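Glycosyl hydrolases family 31 family protein (Aspergillus niger, PDB 6DRU) catalyses the release of alpha-xylose from the non-reducing terminal glucose of xyloglucan oligosaccharides, as a glycoside hydrolase of family 31. Local coordinates at residues T154-M159 / L495-A500; H158-K163 / Y638-Y643; W513-G518 / L545-F550. All blocks are in the same frame, centred on the assembly; numbering follows the deposited sequence.

Contact 1: T154-M159 / L495-A500; sequences TQQDHM and LAVQVA. With NAG (2-acetamido-2-deoxy-beta-D-glucopyranose), chain E.
H158 lies flat against the backbone of A496 and V497, where the 154-159 loop crosses helix 492-508 of the family 31 TIM barrel. This helix connects the barrel strands 481-484 and 513-514. CG stands anti to the backbone N (chi1 -150°); the H158 and V497 side chains cross at about a right angle. From CB onward, V497 CG1 is the first neighbour: it stands 4.0 Å from H158 CB, stays close to CG and comes in to 3.4 Å from H158 ND1. Over the ring centre sits V497 CA, 4.3 Å from the centroid of the H158 ring and 10° off its normal, which defines a CH-pi contact. CD2 has A496 O and NAG O6 nearby. At the tip, H158 CE1 lies 3.4 Å from NAG O5 and 3.9 Å from A496 CB. The polar end, NE2, finds its hydrogen-bond partner outside the two segments, in Q641. On the opposite face, NAG O6 sits above the ring centre, so the imidazole is layered between helix backbone and sugar.

A water joins the two backbones: it accepts from H158 N at 2.8 Å and lies 2.9 Å from V497 O, to which it can donate. Q155 O is a further acceptor within its reach. Past the histidine, the methyl of A500 on the helix abuts the loop backbone, with A500 CB 3.7 Å from M159 N.

Contact 2: H158-K163 / Y638-Y643; sequences HMINKK and YTTQQY. With NAG (2-acetamido-2-deoxy-beta-D-glucopyranose), chain E.
In Q641, which meets H158 across the contact, CG is anti to the carbonyl carbon and the chain then runs extended, chi2 180° placing CD anti to CA; the amide reaches the edge of the H158 ring. I160 instead puts CG1 between its own backbone N and carbonyl carbon (chi1 55°), and a further extended step brings CD1 to T639. The contact joins the loop between strands 149-151 and 166-168 to the C-terminal end of helix 637-640, in the C-terminal domain of the family 31 fold. Q641 is the first residue beyond that helix to leave helical backbone angles.

The polar link is H158 NE2 to Q641 OE1, 2.9 Å with an N-H...O angle of 140°. The acceptor lies in the ring plane, consistent with a proton on NE2. Q641 OE1 also accepts from N637 ND2, so two bonds hold the oxygen. The other amide branch turns to the glycan: Q641 NE2 makes a weak hydrogen bond to NAG O7 at 3.3 Å. T655 OG1 binds the same sugar.

T640 flanks the imidazole near its plane, with its OG1 3.6 Å from H158 CD2. Its methyl, T640 CG2, packs against I160 CG1 at 4.0 Å. The isoleucine tip closes on T639, I160 CD1 lying 3.4 Å from T639 O and 3.8 Å from T639 CB. The hydroxyl of T639 has L631 O as its strongest partner.

Beyond the interface the loop is shaped by an Asx turn at N161. The turn closes where K163 N, standing above the carbonyl plane of the side-chain amide, donates to N161 OD1 at 3.2 Å.

Contact 3: W513-G518 / L545-F550; sequences WTVDAG and LAWTTF
A517 and L545 bring the backbones closest, with their CA atoms 5.2 Å apart, where the extended chain leaving strand 513-514 passes residues 545-548 of helix 535-548. V515 and A517 point their CB atoms toward the helix, whereas D516 between them points away and forms a salt bridge with R555. The methyl of A517 meets two residues about one turn apart on the helix: A517 CB lies 3.6 Å from T548 CG2 and 3.9 Å from L545 CD2. T548 presents that methyl because its OG1 occupies the position between backbone N and carbonyl carbon (chi1 67°) and donates to L545 O at 2.7 Å. The hydroxyl is thereby returned to the helix, leaving CG2 for the apolar side.

Strand 513-514 pairs in parallel with 481-484 in the TIM barrel, and helix 535-548 is the next helix in the chain before strand 554-555. The packing therefore lies within one beta-alpha unit; the V515 side chain is about 11 Å from that of D487, the proton donor.

Nearer the strand, V515 sets CG2 3.9 Å from W547 CZ3, and the two side chains cross at about a right angle. W513 also crosses W547 at about a right angle; W513 CH2, at its ring edge, reaches W547 CH2 at 4.1 Å. The indole nitrogen of W547 is bonded outside the contact, to Y643 OH. The residue after T548 bonds back to the helix: T549 N and T549 OG1 approach A546 O from the same face, OG1 at 3.1 Å.

From the N terminus, the loop at 154-163 is the common origin of contacts 1 and 2, which share H158 and M159. Contact 1 closes first, on barrel helix 492-508. The chain then enters strand 513-514 and opens contact 3, a connection of 26 residues shut by 545-550, on helix 535-548 and its continuation. Contact 2 closes last, at 638-643, so contact 3 is nested inside its loop while following contact 1 in series. Side chains bridge the three: V499 and L495 of the contact 1 helix pack on W547 of contact 3, and the Y643 hydroxyl, in contact 2's second segment, probably hydrogen-bonds W547 NE1. The loop between strands 149-151 and 166-168, the barrel and the C-terminal domain are thus tied together.

Contact 1: T154-M159 / L495-A500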
# COMPACT_ATOMS: atom_id res chain seq x y z
N THR A 154 -4.08 5.14 30.70
CA THR A 154 -3.14 5.92 31.48
C THR A 154 -2.30 6.82 30.59
O THR A 154 -2.01 6.49 29.44
CB THR A 154 -2.23 5.01 32.31
OG1 THR A 154 -1.45 4.19 31.43
CG2 THR A 154 -3.05 4.13 33.23
N GLN A 155 -1.88 7.95 31.15
CA GLN A 155 -1.13 8.98 30.45
C GLN A 155 -0.72 10.04 31.45
O GLN A 155 -1.44 10.30 32.42
CB GLN A 155 -1.97 9.59 29.32
CG GLN A 155 -1.31 10.74 28.58
CD GLN A 155 -2.19 11.32 27.50
OE1 GLN A 155 -3.36 10.96 27.38
NE2 GLN A 155 -1.64 12.23 26.70
N GLN A 156 0.45 10.65 31.23
CA GLN A 156 0.93 11.72 32.11
C GLN A 156 0.52 13.06 31.52
O GLN A 156 1.31 13.80 30.93
CB GLN A 156 2.44 11.62 32.29
CG GLN A 156 2.91 10.29 32.85
CD GLN A 156 4.38 10.27 33.18
OE1 GLN A 156 5.15 9.49 32.61
NE2 GLN A 156 4.79 11.13 34.10
N ASP A 157 -0.77 13.38 31.68
CA ASP A 157 -1.33 14.63 31.20
C ASP A 157 -1.86 15.54 32.29
O ASP A 157 -2.23 16.68 31.99
CB ASP A 157 -2.45 14.37 30.18
CG ASP A 157 -3.56 13.50 30.75
OD1 ASP A 157 -3.44 13.04 31.91
OD2 ASP A 157 -4.57 13.29 30.04
N HIS A 158 -1.91 15.07 33.54
CA HIS A 158 -2.39 15.87 34.68
C HIS A 158 -3.86 16.25 34.52
O HIS A 158 -4.29 17.31 34.97
CB HIS A 158 -1.53 17.12 34.88
CG HIS A 158 -1.45 17.58 36.30
ND1 HIS A 158 -0.41 18.35 36.77
CD2 HIS A 158 -2.28 17.39 37.35
CE1 HIS A 158 -0.60 18.61 38.05
NE2 HIS A 158 -1.74 18.04 38.42
N MET A 159 -4.64 15.38 33.87
CA MET A 159 -6.06 15.63 33.63
C MET A 159 -6.86 14.37 33.90
O MET A 159 -6.41 13.25 33.63
CB MET A 159 -6.31 16.06 32.17
CG MET A 159 -5.40 17.16 31.67
SD MET A 159 -5.57 17.43 29.89
CE MET A 159 -7.20 18.18 29.84
N LEU A 495 5.23 14.02 40.85
CA LEU A 495 4.38 13.44 41.89
C LEU A 495 2.94 13.92 41.75
O LEU A 495 2.01 13.16 42.02
CB LEU A 495 4.94 13.78 43.27
CG LEU A 495 4.03 13.58 44.48
CD1 LEU A 495 3.82 12.10 44.74
CD2 LEU A 495 4.62 14.26 45.70
N ALA A 496 2.74 15.17 41.31
CA ALA A 496 1.39 15.69 41.16
C ALA A 496 0.67 15.07 39.97
O ALA A 496 -0.56 14.89 40.02
CB ALA A 496 1.43 17.21 41.02
N VAL A 497 1.39 14.75 38.89
CA VAL A 497 0.73 14.23 37.70
C VAL A 497 0.39 12.75 37.83
O VAL A 497 -0.52 12.27 37.14
CB VAL A 497 1.56 14.49 36.44
CG1 VAL A 497 2.00 15.94 36.38
CG2 VAL A 497 2.75 13.56 36.37
N GLN A 498 1.10 12.00 38.68
CA GLN A 498 0.84 10.57 38.80
C GLN A 498 -0.56 10.29 39.32
O GLN A 498 -1.14 9.25 39.00
CB GLN A 498 1.88 9.92 39.72
CG GLN A 498 3.30 10.00 39.22
CD GLN A 498 3.43 9.63 37.76
OE1 GLN A 498 3.15 8.50 37.38
NE2 GLN A 498 3.85 10.58 36.94
N VAL A 499 -1.11 11.19 40.13
CA VAL A 499 -2.42 10.96 40.73
C VAL A 499 -3.49 10.87 39.65
O VAL A 499 -4.31 9.95 39.64
CB VAL A 499 -2.75 12.06 41.76
CG1 VAL A 499 -4.06 11.74 42.46
CG2 VAL A 499 -1.62 12.20 42.76
N ALA A 500 -3.50 11.84 38.72
CA ALA A 500 -4.51 11.86 37.68
C ALA A 500 -4.41 10.64 36.76
O ALA A 500 -5.42 10.19 36.22
CB ALA A 500 -4.40 13.15 36.86
C1 NAG E . -1.83 22.09 39.87
C2 NAG E . -0.36 22.07 40.24
C3 NAG E . 0.48 22.80 39.26
C4 NAG E . 0.17 22.35 37.85
C5 NAG E . -1.31 22.51 37.60
C6 NAG E . -1.63 22.07 36.18
C7 NAG E . 0.27 21.84 42.60
C8 NAG E . 0.44 22.45 43.98
N2 NAG E . -0.19 22.64 41.53
O3 NAG E . 1.84 22.59 39.57
O4 NAG E . 0.90 23.13 36.93
O5 NAG E . -2.00 21.71 38.52
O6 NAG E . -2.61 21.06 36.20
O7 NAG E . 0.51 20.67 42.43
O HOH W 1 -1.95 12.46 34.61

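Contact 2: H158-K163 / Y638-Y643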
# COMPACT_ATOMS: atom_id res chain seq x y z
N HIS A 158 -1.91 15.07 33.54
CA HIS A 158 -2.39 15.87 34.68
C HIS A 158 -3.86 16.25 34.52
O HIS A 158 -4.29 17.31 34.97
CB HIS A 158 -1.53 17.12 34.88
CG HIS A 158 -1.45 17.58 36.30
ND1 HIS A 158 -0.41 18.35 36.77
CD2 HIS A 158 -2.28 17.39 37.35
CE1 HIS A 158 -0.60 18.61 38.05
NE2 HIS A 158 -1.74 18.04 38.42
N MET A 159 -4.64 15.38 33.87
CA MET A 159 -6.06 15.63 33.63
C MET A 159 -6.86 14.37 33.90
O MET A 159 -6.41 13.25 33.63
CB MET A 159 -6.31 16.06 32.17
CG MET A 159 -5.40 17.16 31.67
SD MET A 159 -5.57 17.43 29.89
CE MET A 159 -7.20 18.18 29.84
N ILE A 160 -8.06 14.55 34.46
CA ILE A 160 -9.04 13.48 34.53
C ILE A 160 -10.19 13.68 33.55
O ILE A 160 -10.90 12.71 33.25
CB ILE A 160 -9.59 13.29 35.96
CG1 ILE A 160 -10.16 14.61 36.50
CG2 ILE A 160 -8.52 12.73 36.88
CD1 ILE A 160 -10.88 14.45 37.82
N ASN A 161 -10.40 14.90 33.05
CA ASN A 161 -11.35 15.16 31.98
C ASN A 161 -10.57 15.16 30.67
O ASN A 161 -9.80 16.09 30.40
CB ASN A 161 -12.07 16.49 32.20
CG ASN A 161 -13.06 16.80 31.09
OD1 ASN A 161 -13.49 15.92 30.35
ND2 ASN A 161 -13.42 18.08 30.97
N LYS A 162 -10.79 14.13 29.85
CA LYS A 162 -10.05 13.97 28.60
C LYS A 162 -10.73 14.66 27.42
O LYS A 162 -10.27 14.49 26.29
CB LYS A 162 -9.87 12.48 28.30
CG LYS A 162 -9.14 11.71 29.40
CD LYS A 162 -7.71 12.21 29.59
CE LYS A 162 -7.06 11.61 30.83
NZ LYS A 162 -6.46 10.27 30.56
N LYS A 163 -11.79 15.43 27.66
CA LYS A 163 -12.46 16.13 26.58
C LYS A 163 -11.50 17.11 25.91
O LYS A 163 -10.70 17.78 26.57
CB LYS A 163 -13.68 16.88 27.12
CG LYS A 163 -14.44 17.69 26.08
CD LYS A 163 -15.55 16.88 25.45
CE LYS A 163 -16.28 17.67 24.38
NZ LYS A 163 -17.22 16.82 23.61
N TYR A 638 -7.91 20.18 42.84
CA TYR A 638 -8.71 19.52 43.86
C TYR A 638 -9.32 18.21 43.37
O TYR A 638 -9.70 17.38 44.20
CB TYR A 638 -9.82 20.46 44.35
CG TYR A 638 -9.30 21.68 45.06
CD1 TYR A 638 -8.29 21.58 46.01
CD2 TYR A 638 -9.82 22.94 44.79
CE1 TYR A 638 -7.81 22.70 46.67
CE2 TYR A 638 -9.34 24.06 45.44
CZ TYR A 638 -8.34 23.94 46.38
OH TYR A 638 -7.86 25.06 47.02
N THR A 639 -9.43 18.02 42.06
CA THR A 639 -9.97 16.78 41.51
C THR A 639 -8.93 15.92 40.80
O THR A 639 -9.13 14.70 40.72
CB THR A 639 -11.12 17.08 40.53
OG1 THR A 639 -10.68 18.04 39.56
CG2 THR A 639 -12.31 17.65 41.28
N THR A 640 -7.85 16.51 40.30
CA THR A 640 -6.78 15.74 39.68
C THR A 640 -5.72 15.28 40.67
O THR A 640 -4.88 14.45 40.30
CB THR A 640 -6.11 16.56 38.56
OG1 THR A 640 -5.41 17.68 39.13
CG2 THR A 640 -7.15 17.07 37.57
N GLN A 641 -5.73 15.79 41.90
CA GLN A 641 -4.74 15.43 42.90
C GLN A 641 -5.35 15.01 44.23
O GLN A 641 -4.61 14.79 45.20
CB GLN A 641 -3.75 16.58 43.13
CG GLN A 641 -3.04 17.04 41.86
CD GLN A 641 -2.07 18.18 42.11
OE1 GLN A 641 -1.76 18.96 41.21
NE2 GLN A 641 -1.58 18.28 43.34
N GLN A 642 -6.68 14.90 44.32
CA GLN A 642 -7.36 14.32 45.47
C GLN A 642 -8.22 13.16 45.01
O GLN A 642 -8.66 13.11 43.85
CB GLN A 642 -8.24 15.35 46.19
CG GLN A 642 -7.55 16.64 46.60
CD GLN A 642 -8.49 17.57 47.35
OE1 GLN A 642 -8.13 18.70 47.68
NE2 GLN A 642 -9.70 17.10 47.62
N TYR A 643 -8.47 12.22 45.91
CA TYR A 643 -9.27 11.05 45.57
C TYR A 643 -9.71 10.35 46.84
O TYR A 643 -9.14 10.56 47.92
CB TYR A 643 -8.49 10.08 44.68
CG TYR A 643 -7.28 9.46 45.35
CD1 TYR A 643 -6.06 10.14 45.38
CD2 TYR A 643 -7.35 8.21 45.95
CE1 TYR A 643 -4.95 9.58 45.99
CE2 TYR A 643 -6.25 7.65 46.56
CZ TYR A 643 -5.05 8.34 46.58
OH TYR A 643 -3.95 7.78 47.19
C1 NAG E . -1.83 22.09 39.87
C2 NAG E . -0.36 22.07 40.24
C3 NAG E . 0.48 22.80 39.26
C4 NAG E . 0.17 22.35 37.85
C5 NAG E . -1.31 22.51 37.60
C6 NAG E . -1.63 22.07 36.18
C7 NAG E . 0.27 21.84 42.60
C8 NAG E . 0.44 22.45 43.98
N2 NAG E . -0.19 22.64 41.53
O3 NAG E . 1.84 22.59 39.57
O4 NAG E . 0.90 23.13 36.93
O5 NAG E . -2.00 21.71 38.52
O6 NAG E . -2.61 21.06 36.20
O7 NAG E . 0.51 20.67 42.43

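Contact 3: W513-G518 / L545-F550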
# COMPACT_ATOMS: atom_id res chain seq x y z
N TRP A 513 -3.34 -0.69 40.58
CA TRP A 513 -2.48 0.36 40.03
C TRP A 513 -1.56 0.88 41.12
O TRP A 513 -1.91 0.91 42.30
CB TRP A 513 -3.32 1.50 39.45
CG TRP A 513 -2.52 2.59 38.83
CD1 TRP A 513 -2.07 2.66 37.54
CD2 TRP A 513 -2.06 3.79 39.47
NE1 TRP A 513 -1.37 3.82 37.34
CE2 TRP A 513 -1.35 4.53 38.51
CE3 TRP A 513 -2.19 4.31 40.76
CZ2 TRP A 513 -0.76 5.76 38.80
CZ3 TRP A 513 -1.61 5.53 41.05
CH2 TRP A 513 -0.91 6.24 40.07
N THR A 514 -0.36 1.30 40.71
CA THR A 514 0.65 1.76 41.65
C THR A 514 1.68 2.61 40.90
O THR A 514 1.58 2.80 39.69
CB THR A 514 1.30 0.58 42.38
OG1 THR A 514 2.49 1.01 43.05
CG2 THR A 514 1.60 -0.54 41.40
N VAL A 515 2.68 3.10 41.64
CA VAL A 515 3.73 3.96 41.10
C VAL A 515 5.07 3.50 41.66
O VAL A 515 5.15 2.57 42.46
CB VAL A 515 3.51 5.45 41.45
CG1 VAL A 515 2.40 6.04 40.63
CG2 VAL A 515 3.24 5.61 42.94
N ASP A 516 6.13 4.18 41.22
CA ASP A 516 7.45 4.06 41.82
C ASP A 516 7.59 5.14 42.88
O ASP A 516 7.62 6.34 42.55
CB ASP A 516 8.55 4.18 40.77
CG ASP A 516 8.65 2.96 39.88
OD1 ASP A 516 9.48 2.97 38.95
OD2 ASP A 516 7.86 2.01 40.08
N ALA A 517 7.67 4.74 44.15
CA ALA A 517 7.81 5.70 45.23
C ALA A 517 9.10 6.49 45.09
O ALA A 517 10.20 5.93 45.20
CB ALA A 517 7.76 4.99 46.59
N GLY A 518 8.98 7.79 44.84
CA GLY A 518 10.13 8.65 44.67
C GLY A 518 10.52 8.92 43.24
O GLY A 518 11.53 9.61 43.01
N LEU A 545 6.76 8.55 49.35
CA LEU A 545 6.57 7.27 50.03
C LEU A 545 5.31 7.27 50.89
O LEU A 545 4.63 6.25 51.01
CB LEU A 545 7.81 6.95 50.88
CG LEU A 545 8.01 5.55 51.46
CD1 LEU A 545 7.25 5.35 52.76
CD2 LEU A 545 7.62 4.49 50.44
N ALA A 546 4.99 8.42 51.50
CA ALA A 546 3.78 8.51 52.30
C ALA A 546 2.54 8.31 51.45
O ALA A 546 1.56 7.70 51.90
CB ALA A 546 3.73 9.86 53.02
N TRP A 547 2.55 8.82 50.21
CA TRP A 547 1.39 8.68 49.34
C TRP A 547 1.16 7.22 48.95
O TRP A 547 0.01 6.77 48.86
CB TRP A 547 1.57 9.54 48.10
CG TRP A 547 0.48 9.36 47.08
CD1 TRP A 547 -0.86 9.26 47.33
CD2 TRP A 547 0.64 9.23 45.67
NE1 TRP A 547 -1.54 9.09 46.15
CE2 TRP A 547 -0.65 9.06 45.11
CE3 TRP A 547 1.75 9.24 44.81
CZ2 TRP A 547 -0.86 8.91 43.75
CZ3 TRP A 547 1.54 9.09 43.45
CH2 TRP A 547 0.25 8.93 42.93
N THR A 548 2.24 6.47 48.71
CA THR A 548 2.10 5.08 48.29
C THR A 548 1.43 4.22 49.36
O THR A 548 0.93 3.14 49.04
CB THR A 548 3.46 4.50 47.94
OG1 THR A 548 4.27 4.40 49.12
CG2 THR A 548 4.17 5.38 46.92
N THR A 549 1.40 4.68 50.61
CA THR A 549 0.65 3.98 51.64
C THR A 549 -0.83 3.92 51.30
O THR A 549 -1.51 2.93 51.61
CB THR A 549 0.85 4.65 53.00
OG1 THR A 549 2.24 4.96 53.19
CG2 THR A 549 0.38 3.73 54.12
N PHE A 550 -1.35 4.96 50.66
CA PHE A 550 -2.77 5.03 50.32
C PHE A 550 -2.97 4.85 48.82
O PHE A 550 -3.65 5.64 48.17
CB PHE A 550 -3.35 6.36 50.81
CG PHE A 550 -3.14 6.60 52.27
CD1 PHE A 550 -4.06 6.14 53.20
CD2 PHE A 550 -2.02 7.27 52.72
CE1 PHE A 550 -3.86 6.35 54.55
CE2 PHE A 550 -1.81 7.49 54.07
CZ PHE A 550 -2.74 7.03 54.99